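WA352 (Oryza sativa subsp. indica, PDB 5ZT3) is a mitochondrial protein of rice linked to cytoplasmic male sterility, seen here as a helical piece of its C-terminal half. Local coordinates at residues 60-68 / 78-86; 69-78 / 118-128. All coordinates share one frame; numbering follows the deposited sequence.

Interaction 1 of 2, residues 60-68 / 78-86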
loop_
_atom_site.group_PDB
_atom_site.type_symbol
_atom_site.label_atom_id
_atom_site.label_comp_id
_atom_site.label_asym_id
_atom_site.label_seq_id
_atom_site.Cartn_x
_atom_site.Cartn_y
_atom_site.Cartn_z
ATOM N N GLU A 60 -5.661 1.782 -4.225
ATOM C CA GLU A 60 -5.963 0.894 -5.341
ATOM C C GLU A 60 -4.710 0.164 -5.806
ATOM O O GLU A 60 -4.749 -1.041 -6.090
ATOM C CB GLU A 60 -6.588 1.689 -6.487
ATOM C CG GLU A 60 -6.897 0.843 -7.715
ATOM C CD GLU A 60 -7.999 1.438 -8.569
ATOM O OE1 GLU A 60 -8.134 2.681 -8.582
ATOM O OE2 GLU A 60 -8.728 0.663 -9.228
ATOM N N LEU A 61 -3.581 0.869 -5.873
ATOM C CA LEU A 61 -2.332 0.233 -6.281
ATOM C C LEU A 61 -1.832 -0.749 -5.228
ATOM O O LEU A 61 -1.371 -1.852 -5.559
ATOM C CB LEU A 61 -1.267 1.295 -6.540
ATOM C CG LEU A 61 -1.010 1.680 -7.989
ATOM C CD1 LEU A 61 0.068 2.703 -8.022
ATOM C CD2 LEU A 61 -0.608 0.476 -8.798
ATOM N N LYS A 62 -1.878 -0.357 -3.954
ATOM C CA LYS A 62 -1.453 -1.267 -2.898
ATOM C C LYS A 62 -2.247 -2.561 -2.944
ATOM O O LYS A 62 -1.682 -3.646 -2.777
ATOM C CB LYS A 62 -1.652 -0.626 -1.536
ATOM C CG LYS A 62 -0.680 0.456 -1.191
ATOM C CD LYS A 62 -0.869 0.796 0.278
ATOM C CE LYS A 62 -0.166 2.063 0.626
ATOM N NZ LYS A 62 -0.201 2.265 2.094
ATOM N N VAL A 63 -3.556 -2.468 -3.171
ATOM C CA VAL A 63 -4.384 -3.669 -3.212
ATOM C C VAL A 63 -3.954 -4.580 -4.352
ATOM O O VAL A 63 -3.872 -5.799 -4.185
ATOM C CB VAL A 63 -5.878 -3.307 -3.271
ATOM C CG1 VAL A 63 -6.730 -4.547 -3.518
ATOM C CG2 VAL A 63 -6.301 -2.634 -1.978
ATOM N N GLU A 64 -3.633 -4.006 -5.513
ATOM C CA GLU A 64 -3.180 -4.845 -6.615
ATOM C C GLU A 64 -1.886 -5.567 -6.258
ATOM O O GLU A 64 -1.726 -6.757 -6.556
ATOM C CB GLU A 64 -3.016 -4.016 -7.885
ATOM C CG GLU A 64 -4.344 -3.542 -8.469
ATOM C CD GLU A 64 -5.371 -4.665 -8.559
ATOM O OE1 GLU A 64 -5.019 -5.742 -9.092
ATOM O OE2 GLU A 64 -6.510 -4.472 -8.078
ATOM N N ILE A 65 -0.958 -4.872 -5.610
ATOM C CA ILE A 65 0.300 -5.495 -5.205
ATOM C C ILE A 65 0.053 -6.572 -4.156
ATOM O O ILE A 65 0.612 -7.674 -4.227
ATOM C CB ILE A 65 1.289 -4.432 -4.696
ATOM C CG1 ILE A 65 1.738 -3.517 -5.827
ATOM C CG2 ILE A 65 2.493 -5.076 -4.022
ATOM C CD1 ILE A 65 2.412 -2.240 -5.337
ATOM N N ILE A 66 -0.777 -6.257 -3.159
ATOM C CA ILE A 66 -1.052 -7.183 -2.067
ATOM C C ILE A 66 -1.701 -8.457 -2.589
ATOM O O ILE A 66 -1.327 -9.566 -2.192
ATOM C CB ILE A 66 -1.907 -6.482 -0.997
ATOM C CG1 ILE A 66 -1.066 -5.441 -0.256
ATOM C CG2 ILE A 66 -2.519 -7.484 -0.032
ATOM C CD1 ILE A 66 -1.912 -4.434 0.533
ATOM N N ARG A 67 -2.682 -8.322 -3.487
ATOM C CA ARG A 67 -3.343 -9.502 -4.025
ATOM C C ARG A 67 -2.374 -10.337 -4.848
ATOM O O ARG A 67 -2.406 -11.572 -4.795
ATOM C CB ARG A 67 -4.581 -9.097 -4.823
ATOM C CG ARG A 67 -5.757 -8.739 -3.912
ATOM C CD ARG A 67 -7.015 -8.347 -4.681
ATOM N NE ARG A 67 -7.767 -9.496 -5.177
ATOM C CZ ARG A 67 -8.331 -10.435 -4.415
ATOM N NH1 ARG A 67 -8.984 -11.444 -4.982
ATOM N NH2 ARG A 67 -8.259 -10.377 -3.090
ATOM N N LYS A 68 -1.502 -9.691 -5.622
ATOM C CA LYS A 68 -0.486 -10.429 -6.372
ATOM C C LYS A 68 0.442 -11.188 -5.431
ATOM O O LYS A 68 0.706 -12.386 -5.619
ATOM C CB LYS A 68 0.308 -9.448 -7.234
ATOM C CG LYS A 68 1.405 -10.073 -8.073
ATOM C CD LYS A 68 0.820 -10.918 -9.190
ATOM C CE LYS A 68 1.830 -11.127 -10.304
ATOM N NZ LYS A 68 1.266 -11.916 -11.439
ATOM N N TRP A 78 -0.349 -11.520 3.620
ATOM C CA TRP A 78 -0.531 -10.385 2.721
ATOM C C TRP A 78 -1.898 -9.729 2.910
ATOM O O TRP A 78 -1.997 -8.499 3.051
ATOM C CB TRP A 78 -0.254 -10.827 1.277
ATOM C CG TRP A 78 1.214 -10.880 1.092
ATOM C CD1 TRP A 78 2.030 -11.980 1.122
ATOM C CD2 TRP A 78 2.062 -9.748 0.959
ATOM N NE1 TRP A 78 3.344 -11.586 0.994
ATOM C CE2 TRP A 78 3.386 -10.221 0.891
ATOM C CE3 TRP A 78 1.827 -8.374 0.864
ATOM C CZ2 TRP A 78 4.471 -9.358 0.756
ATOM C CZ3 TRP A 78 2.902 -7.522 0.735
ATOM C CH2 TRP A 78 4.209 -8.013 0.681
ATOM N N MET A 79 -2.967 -10.526 2.965
ATOM C CA MET A 79 -4.290 -9.937 3.136
ATOM C C MET A 79 -4.479 -9.317 4.516
ATOM O O MET A 79 -5.316 -8.421 4.664
ATOM C CB MET A 79 -5.388 -10.959 2.829
ATOM C CG MET A 79 -5.398 -11.424 1.376
ATOM S SD MET A 79 -5.497 -10.056 0.192
ATOM C CE MET A 79 -7.147 -9.452 0.479
ATOM N N GLY A 80 -3.723 -9.749 5.521
ATOM C CA GLY A 80 -3.865 -9.167 6.841
ATOM C C GLY A 80 -2.932 -8.004 7.118
ATOM O O GLY A 80 -3.338 -7.026 7.753
ATOM N N TRP A 81 -1.693 -8.083 6.632
ATOM C CA TRP A 81 -0.650 -7.140 7.017
ATOM C C TRP A 81 0.159 -6.625 5.833
ATOM O O TRP A 81 1.159 -5.919 6.047
ATOM C CB TRP A 81 0.290 -7.797 8.040
ATOM C CG TRP A 81 -0.367 -8.134 9.336
ATOM C CD1 TRP A 81 -0.811 -9.358 9.737
ATOM C CD2 TRP A 81 -0.653 -7.230 10.403
ATOM N NE1 TRP A 81 -1.358 -9.270 10.997
ATOM C CE2 TRP A 81 -1.270 -7.973 11.425
ATOM C CE3 TRP A 81 -0.440 -5.863 10.595
ATOM C CZ2 TRP A 81 -1.682 -7.395 12.626
ATOM C CZ3 TRP A 81 -0.851 -5.289 11.788
ATOM C CH2 TRP A 81 -1.464 -6.056 12.786
ATOM N N GLY A 82 -0.259 -6.916 4.602
ATOM C CA GLY A 82 0.546 -6.568 3.447
ATOM C C GLY A 82 0.801 -5.083 3.284
ATOM O O GLY A 82 1.853 -4.691 2.770
ATOM N N ALA A 83 -0.144 -4.234 3.691
ATOM C CA ALA A 83 0.079 -2.808 3.486
ATOM C C ALA A 83 1.309 -2.326 4.239
ATOM O O ALA A 83 2.015 -1.433 3.756
ATOM C CB ALA A 83 -1.164 -2.001 3.850
ATOM N N ARG A 84 1.595 -2.907 5.409
ATOM C CA ARG A 84 2.779 -2.499 6.163
ATOM C C ARG A 84 4.058 -2.794 5.400
ATOM O O ARG A 84 5.041 -2.048 5.524
ATOM C CB ARG A 84 2.800 -3.165 7.544
ATOM C CG ARG A 84 1.622 -2.800 8.457
ATOM C CD ARG A 84 1.680 -1.365 9.012
ATOM N NE ARG A 84 1.582 -0.353 7.963
ATOM C CZ ARG A 84 0.453 0.003 7.353
ATOM N NH1 ARG A 84 -0.701 -0.562 7.687
ATOM N NH2 ARG A 84 0.481 0.916 6.394
ATOM N N ALA A 85 4.062 -3.842 4.582
ATOM C CA ALA A 85 5.243 -4.159 3.797
ATOM C C ALA A 85 5.469 -3.165 2.668
ATOM O O ALA A 85 6.537 -3.194 2.050
ATOM C CB ALA A 85 5.150 -5.587 3.249
ATOM N N LEU A 86 4.508 -2.289 2.393
ATOM C CA LEU A 86 4.629 -1.302 1.333
ATOM C C LEU A 86 4.946 0.099 1.863
ATOM O O LEU A 86 5.050 1.045 1.070
ATOM C CB LEU A 86 3.364 -1.286 0.472
ATOM C CG LEU A 86 3.032 -2.634 -0.169
ATOM C CD1 LEU A 86 1.768 -2.544 -1.004
ATOM C CD2 LEU A 86 4.183 -3.146 -1.017
HETATM O O HOH W 1 1.983 1.173 2.994
#
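Ile66 and Leu86 carry a buried, almost wholly apolar contact in which helix 45-72 packs against the short helix 78-81 and the turns that follow it, near the middle of the chain. No direct hydrogen bond crosses it. Ile66 splits its two branches: CG2 lies over the backbone of the short helix, 3.3 Å from Trp78 O, while CD1 reaches on to Ala83 N at 3.6 Å. Backbones come closest here, with Gly82 beneath the isoleucine; a CB on that glycine would lie tight against Ile66 CG1 and clash with Trp78 O. Leu86 closes the other end, its CD1 beside Lys62 CG (3.9 Å) and its CD2 against Ile65 CG2 (4.0 Å). At the exposed Arg67 end, Met79 curls back, bent at chi2 and chi3, to bring CE to the edge of the Arg67 guanidinium.

Lys62 runs extended past Leu86, and water 1 bridges Lys62 NZ (2.6 Å) and Ala83 O (2.7 Å). The Lys62 ammonium also forms salt bridges with Glu95 and Asp27, which probably offset the nearby like charge of Arg84. The contact holds by apolar fit, with charged groups at both ends: Arg67 by Met79, and Lys62 with Arg84 beyond Leu86.

Interaction 2 of 2, residues 69-78 / 118-128; sequences MAGLHPSGDW and FWRLVERVRLR
His73 and Trp78 meet Val122 and Val125 where the loop after helix 45-72 crosses the end of helix 116-124, and a single beta bridge, Gly76 with Leu127, ties the two chain segments together. Residues 73-76 form a type I beta turn, which lets the chain double back before Asp77 takes the N-cap of the next helix.

The His73 side chain leaves with CG opposite the backbone N (chi1 -175°), which carries the ring out between the valines and the turn. Its CB approaches Phe118 CE1 and Val122 CG2; that methyl then sits over one ring face, 3.7 Å from the centroid, with CG and CD2 beneath it, while Gly76 N covers the other. ND1 accepts a nearly straight bond from Trp78 NE1 (3.0 Å), close to both ring planes. At the far end CE1 meets Val125 CG1 edge-on and Leu127 CD2 obliquely to the ring, while NE2 has Val122 CG1 beside it.

The indole is itself sandwiched, Met69 CB over one face and Val125 CG2 over the other in a CH-pi contact, with CH2 running to Leu121 CB. Replacing Trp78 with an alanine would probably leave His73 ND1 without its donor and open a gap between Met69 and Val125. Earlier along both helices, Met69 CE lies 3.7 Å from Phe118 CD1, and SD makes an oblique Met-aromatic contact with that ring.

Toward the C-terminus backbone bonds take over: Asp77 N gives to Arg126 O at 2.9 Å and Arg128 N to Ser75 O at 3.0 Å. Water 2 joins Ala70 O and Gly76 O to Arg128 NH2, and the Arg128 chain, extended from CG to NE, lets NE give a hydrogen bond to Pro74 O (2.6 Å), in the guanidinium plane and nearly along the C=O axis.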
loop_
_atom_site.group_PDB
_atom_site.type_symbol
_atom_site.label_atom_id
_atom_site.label_comp_id
_atom_site.label_asym_id
_atom_site.label_seq_id
_atom_site.Cartn_x
_atom_site.Cartn_y
_atom_site.Cartn_z
ATOM N N MET A 69 0.956 -10.503 -4.406
ATOM C CA MET A 69 1.879 -11.146 -3.478
ATOM C C MET A 69 1.207 -12.244 -2.667
ATOM O O MET A 69 1.875 -13.208 -2.270
ATOM C CB MET A 69 2.483 -10.113 -2.521
ATOM C CG MET A 69 3.520 -9.188 -3.159
ATOM S SD MET A 69 4.950 -10.074 -3.819
ATOM C CE MET A 69 5.575 -10.898 -2.348
ATOM N N ALA A 70 -0.091 -12.104 -2.382
ATOM C CA ALA A 70 -0.772 -13.103 -1.570
ATOM C C ALA A 70 -0.675 -14.474 -2.221
ATOM O O ALA A 70 -0.458 -15.480 -1.533
ATOM C CB ALA A 70 -2.233 -12.715 -1.372
ATOM N N GLY A 71 -0.798 -14.523 -3.549
ATOM C CA GLY A 71 -0.660 -15.761 -4.293
ATOM C C GLY A 71 0.777 -16.179 -4.522
ATOM O O GLY A 71 1.087 -17.371 -4.454
ATOM N N LEU A 72 1.668 -15.226 -4.812
ATOM C CA LEU A 72 3.073 -15.575 -5.012
ATOM C C LEU A 72 3.745 -16.018 -3.716
ATOM O O LEU A 72 4.711 -16.791 -3.754
ATOM C CB LEU A 72 3.843 -14.382 -5.577
ATOM C CG LEU A 72 3.427 -13.883 -6.958
ATOM C CD1 LEU A 72 4.219 -12.632 -7.329
ATOM C CD2 LEU A 72 3.608 -14.975 -8.010
ATOM N N HIS A 73 3.249 -15.554 -2.572
ATOM C CA HIS A 73 3.870 -15.796 -1.272
ATOM C C HIS A 73 2.804 -16.240 -0.272
ATOM O O HIS A 73 2.406 -15.475 0.616
ATOM C CB HIS A 73 4.581 -14.527 -0.811
ATOM C CG HIS A 73 5.348 -14.686 0.458
ATOM N ND1 HIS A 73 5.437 -13.679 1.389
ATOM C CD2 HIS A 73 6.095 -15.710 0.934
ATOM C CE1 HIS A 73 6.193 -14.073 2.396
ATOM N NE2 HIS A 73 6.604 -15.305 2.147
ATOM N N PRO A 74 2.316 -17.483 -0.395
ATOM C CA PRO A 74 1.224 -17.928 0.492
ATOM C C PRO A 74 1.583 -17.920 1.964
ATOM O O PRO A 74 0.685 -17.784 2.803
ATOM C CB PRO A 74 0.906 -19.345 -0.012
ATOM C CG PRO A 74 1.352 -19.337 -1.436
ATOM C CD PRO A 74 2.565 -18.431 -1.492
ATOM N N SER A 75 2.869 -18.046 2.302
ATOM C CA SER A 75 3.309 -18.021 3.692
ATOM C C SER A 75 3.237 -16.630 4.310
ATOM O O SER A 75 3.226 -16.512 5.541
ATOM C CB SER A 75 4.748 -18.539 3.780
ATOM O OG SER A 75 4.794 -19.931 3.509
ATOM N N GLY A 76 3.224 -15.585 3.495
ATOM C CA GLY A 76 3.109 -14.250 4.029
ATOM C C GLY A 76 1.663 -13.879 4.294
ATOM O O GLY A 76 0.750 -14.266 3.561
ATOM N N ASP A 77 1.446 -13.120 5.367
ATOM C CA ASP A 77 0.094 -12.661 5.690
ATOM C C ASP A 77 -0.186 -11.360 4.933
ATOM O O ASP A 77 -0.264 -10.267 5.494
ATOM C CB ASP A 77 -0.097 -12.519 7.192
ATOM C CG ASP A 77 -1.559 -12.360 7.576
ATOM O OD1 ASP A 77 -2.412 -12.215 6.664
ATOM O OD2 ASP A 77 -1.858 -12.364 8.787
ATOM N N TRP A 78 -0.349 -11.520 3.620
ATOM C CA TRP A 78 -0.531 -10.385 2.721
ATOM C C TRP A 78 -1.898 -9.729 2.910
ATOM O O TRP A 78 -1.997 -8.499 3.051
ATOM C CB TRP A 78 -0.254 -10.827 1.277
ATOM C CG TRP A 78 1.214 -10.880 1.092
ATOM C CD1 TRP A 78 2.030 -11.980 1.122
ATOM C CD2 TRP A 78 2.062 -9.748 0.959
ATOM N NE1 TRP A 78 3.344 -11.586 0.994
ATOM C CE2 TRP A 78 3.386 -10.221 0.891
ATOM C CE3 TRP A 78 1.827 -8.374 0.864
ATOM C CZ2 TRP A 78 4.471 -9.358 0.756
ATOM C CZ3 TRP A 78 2.902 -7.522 0.735
ATOM C CH2 TRP A 78 4.209 -8.013 0.681
ATOM N N PHE A 118 9.557 -9.109 -5.641
ATOM C CA PHE A 118 9.033 -10.250 -4.900
ATOM C C PHE A 118 9.887 -10.538 -3.670
ATOM O O PHE A 118 9.371 -10.669 -2.557
ATOM C CB PHE A 118 8.956 -11.482 -5.799
ATOM C CG PHE A 118 8.689 -12.748 -5.049
ATOM C CD1 PHE A 118 7.394 -13.086 -4.686
ATOM C CD2 PHE A 118 9.718 -13.615 -4.705
ATOM C CE1 PHE A 118 7.133 -14.260 -4.006
ATOM C CE2 PHE A 118 9.466 -14.788 -4.017
ATOM C CZ PHE A 118 8.166 -15.111 -3.668
ATOM N N TRP A 119 11.203 -10.639 -3.857
ATOM C CA TRP A 119 12.072 -11.002 -2.739
ATOM C C TRP A 119 12.150 -9.891 -1.699
ATOM O O TRP A 119 12.182 -10.164 -0.491
ATOM C CB TRP A 119 13.451 -11.410 -3.252
ATOM C CG TRP A 119 13.412 -12.781 -3.771
ATOM C CD1 TRP A 119 13.482 -13.174 -5.074
ATOM C CD2 TRP A 119 13.216 -13.961 -2.997
ATOM N NE1 TRP A 119 13.377 -14.542 -5.156
ATOM C CE2 TRP A 119 13.216 -15.047 -3.892
ATOM C CE3 TRP A 119 13.075 -14.212 -1.628
ATOM C CZ2 TRP A 119 13.060 -16.361 -3.462
ATOM C CZ3 TRP A 119 12.923 -15.516 -1.209
ATOM C CH2 TRP A 119 12.921 -16.573 -2.120
ATOM N N ARG A 120 12.176 -8.640 -2.140
ATOM C CA ARG A 120 12.168 -7.547 -1.180
ATOM C C ARG A 120 10.915 -7.586 -0.310
ATOM O O ARG A 120 10.992 -7.431 0.916
ATOM C CB ARG A 120 12.288 -6.221 -1.920
ATOM C CG ARG A 120 12.340 -5.024 -1.008
ATOM C CD ARG A 120 12.758 -3.770 -1.748
ATOM N NE ARG A 120 14.174 -3.789 -2.103
ATOM C CZ ARG A 120 14.636 -3.898 -3.344
ATOM N NH1 ARG A 120 15.944 -3.907 -3.569
ATOM N NH2 ARG A 120 13.797 -3.993 -4.367
ATOM N N LEU A 121 9.758 -7.827 -0.926
ATOM C CA LEU A 121 8.499 -7.838 -0.188
ATOM C C LEU A 121 8.374 -9.080 0.694
ATOM O O LEU A 121 7.853 -8.991 1.813
ATOM C CB LEU A 121 7.329 -7.695 -1.157
ATOM C CG LEU A 121 7.294 -6.364 -1.899
ATOM C CD1 LEU A 121 6.040 -6.287 -2.747
ATOM C CD2 LEU A 121 7.341 -5.224 -0.897
ATOM N N VAL A 122 8.844 -10.238 0.220
ATOM C CA VAL A 122 8.856 -11.438 1.055
ATOM C C VAL A 122 9.595 -11.176 2.358
ATOM O O VAL A 122 9.163 -11.603 3.436
ATOM C CB VAL A 122 9.482 -12.619 0.287
ATOM C CG1 VAL A 122 9.931 -13.734 1.256
ATOM C CG2 VAL A 122 8.492 -13.159 -0.725
ATOM N N GLU A 123 10.731 -10.483 2.275
ATOM C CA GLU A 123 11.532 -10.241 3.469
ATOM C C GLU A 123 10.845 -9.282 4.433
ATOM O O GLU A 123 10.969 -9.446 5.651
ATOM C CB GLU A 123 12.922 -9.746 3.061
ATOM C CG GLU A 123 13.860 -9.425 4.229
ATOM C CD GLU A 123 14.067 -10.609 5.160
ATOM O OE1 GLU A 123 14.017 -11.765 4.679
ATOM O OE2 GLU A 123 14.286 -10.388 6.373
ATOM N N ARG A 124 10.093 -8.312 3.918
ATOM C CA ARG A 124 9.471 -7.292 4.759
ATOM C C ARG A 124 8.255 -7.808 5.521
ATOM O O ARG A 124 8.019 -7.390 6.662
ATOM C CB ARG A 124 9.002 -6.126 3.893
ATOM C CG ARG A 124 10.083 -5.247 3.340
ATOM C CD ARG A 124 9.454 -4.126 2.559
ATOM N NE ARG A 124 10.429 -3.259 1.912
ATOM C CZ ARG A 124 10.099 -2.280 1.077
ATOM N NH1 ARG A 124 8.821 -2.050 0.795
ATOM N NH2 ARG A 124 11.047 -1.533 0.527
ATOM N N VAL A 125 7.436 -8.650 4.897
ATOM C CA VAL A 125 6.068 -8.894 5.344
ATOM C C VAL A 125 6.027 -9.793 6.575
ATOM O O VAL A 125 6.862 -10.687 6.760
ATOM C CB VAL A 125 5.228 -9.478 4.186
ATOM C CG1 VAL A 125 5.586 -10.942 3.898
ATOM C CG2 VAL A 125 3.745 -9.348 4.477
ATOM N N ARG A 126 5.023 -9.567 7.424
ATOM C CA ARG A 126 4.726 -10.504 8.499
ATOM C C ARG A 126 4.251 -11.835 7.929
ATOM O O ARG A 126 3.487 -11.882 6.960
ATOM C CB ARG A 126 3.620 -9.934 9.382
ATOM C CG ARG A 126 4.105 -8.948 10.397
ATOM C CD ARG A 126 2.970 -8.511 11.298
ATOM N NE ARG A 126 2.487 -9.580 12.165
ATOM C CZ ARG A 126 1.768 -9.354 13.262
ATOM N NH1 ARG A 126 1.460 -8.112 13.595
ATOM N NH2 ARG A 126 1.358 -10.360 14.022
ATOM N N LEU A 127 4.692 -12.922 8.546
ATOM C CA LEU A 127 4.283 -14.249 8.117
ATOM C C LEU A 127 3.040 -14.685 8.882
ATOM O O LEU A 127 2.737 -14.177 9.962
ATOM C CB LEU A 127 5.412 -15.251 8.356
ATOM C CG LEU A 127 6.712 -14.896 7.638
ATOM C CD1 LEU A 127 7.782 -15.919 7.949
ATOM C CD2 LEU A 127 6.479 -14.801 6.134
ATOM N N ARG A 128 2.299 -15.626 8.292
ATOM C CA ARG A 128 1.238 -16.288 9.045
ATOM C C ARG A 128 1.816 -17.087 10.204
ATOM O O ARG A 128 1.226 -17.140 11.291
ATOM C CB ARG A 128 0.469 -17.251 8.147
ATOM C CG ARG A 128 -0.047 -16.688 6.868
ATOM C CD ARG A 128 -0.589 -17.832 6.019
ATOM N NE ARG A 128 -1.054 -17.325 4.744
ATOM C CZ ARG A 128 -2.285 -16.897 4.508
ATOM N NH1 ARG A 128 -3.208 -16.929 5.462
ATOM N NH2 ARG A 128 -2.592 -16.433 3.308
HETATM O O HOH W 2 -0.782 -15.022 1.287
HETATM O O HOH W 3 0.025 -12.740 10.861
#

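Both interactions draw on helix 45-72 and share Trp78, whose backbone and CB meet helix 45-72 in interaction 1 and whose indole enters interaction 2. Interaction 1 lies near the chain centre and is mostly buried; interaction 2, about 9 Å from it between centres, grades from a buried aromatic and aliphatic patch to exposed residues near the C-terminus. Their chemistry follows: residues 60-68 and 78-86 meet without a direct hydrogen bond, whereas 69-78 and 118-128 add backbone bonds and the hydrogen-bonded side chain of Arg128 to their apolar contacts. The two also touch, through Leu86 CD2 on Leu121 CD2 and a probable hydrogen bond from Arg124 NH1 to Ala85 O, so helix 116-124 borders both.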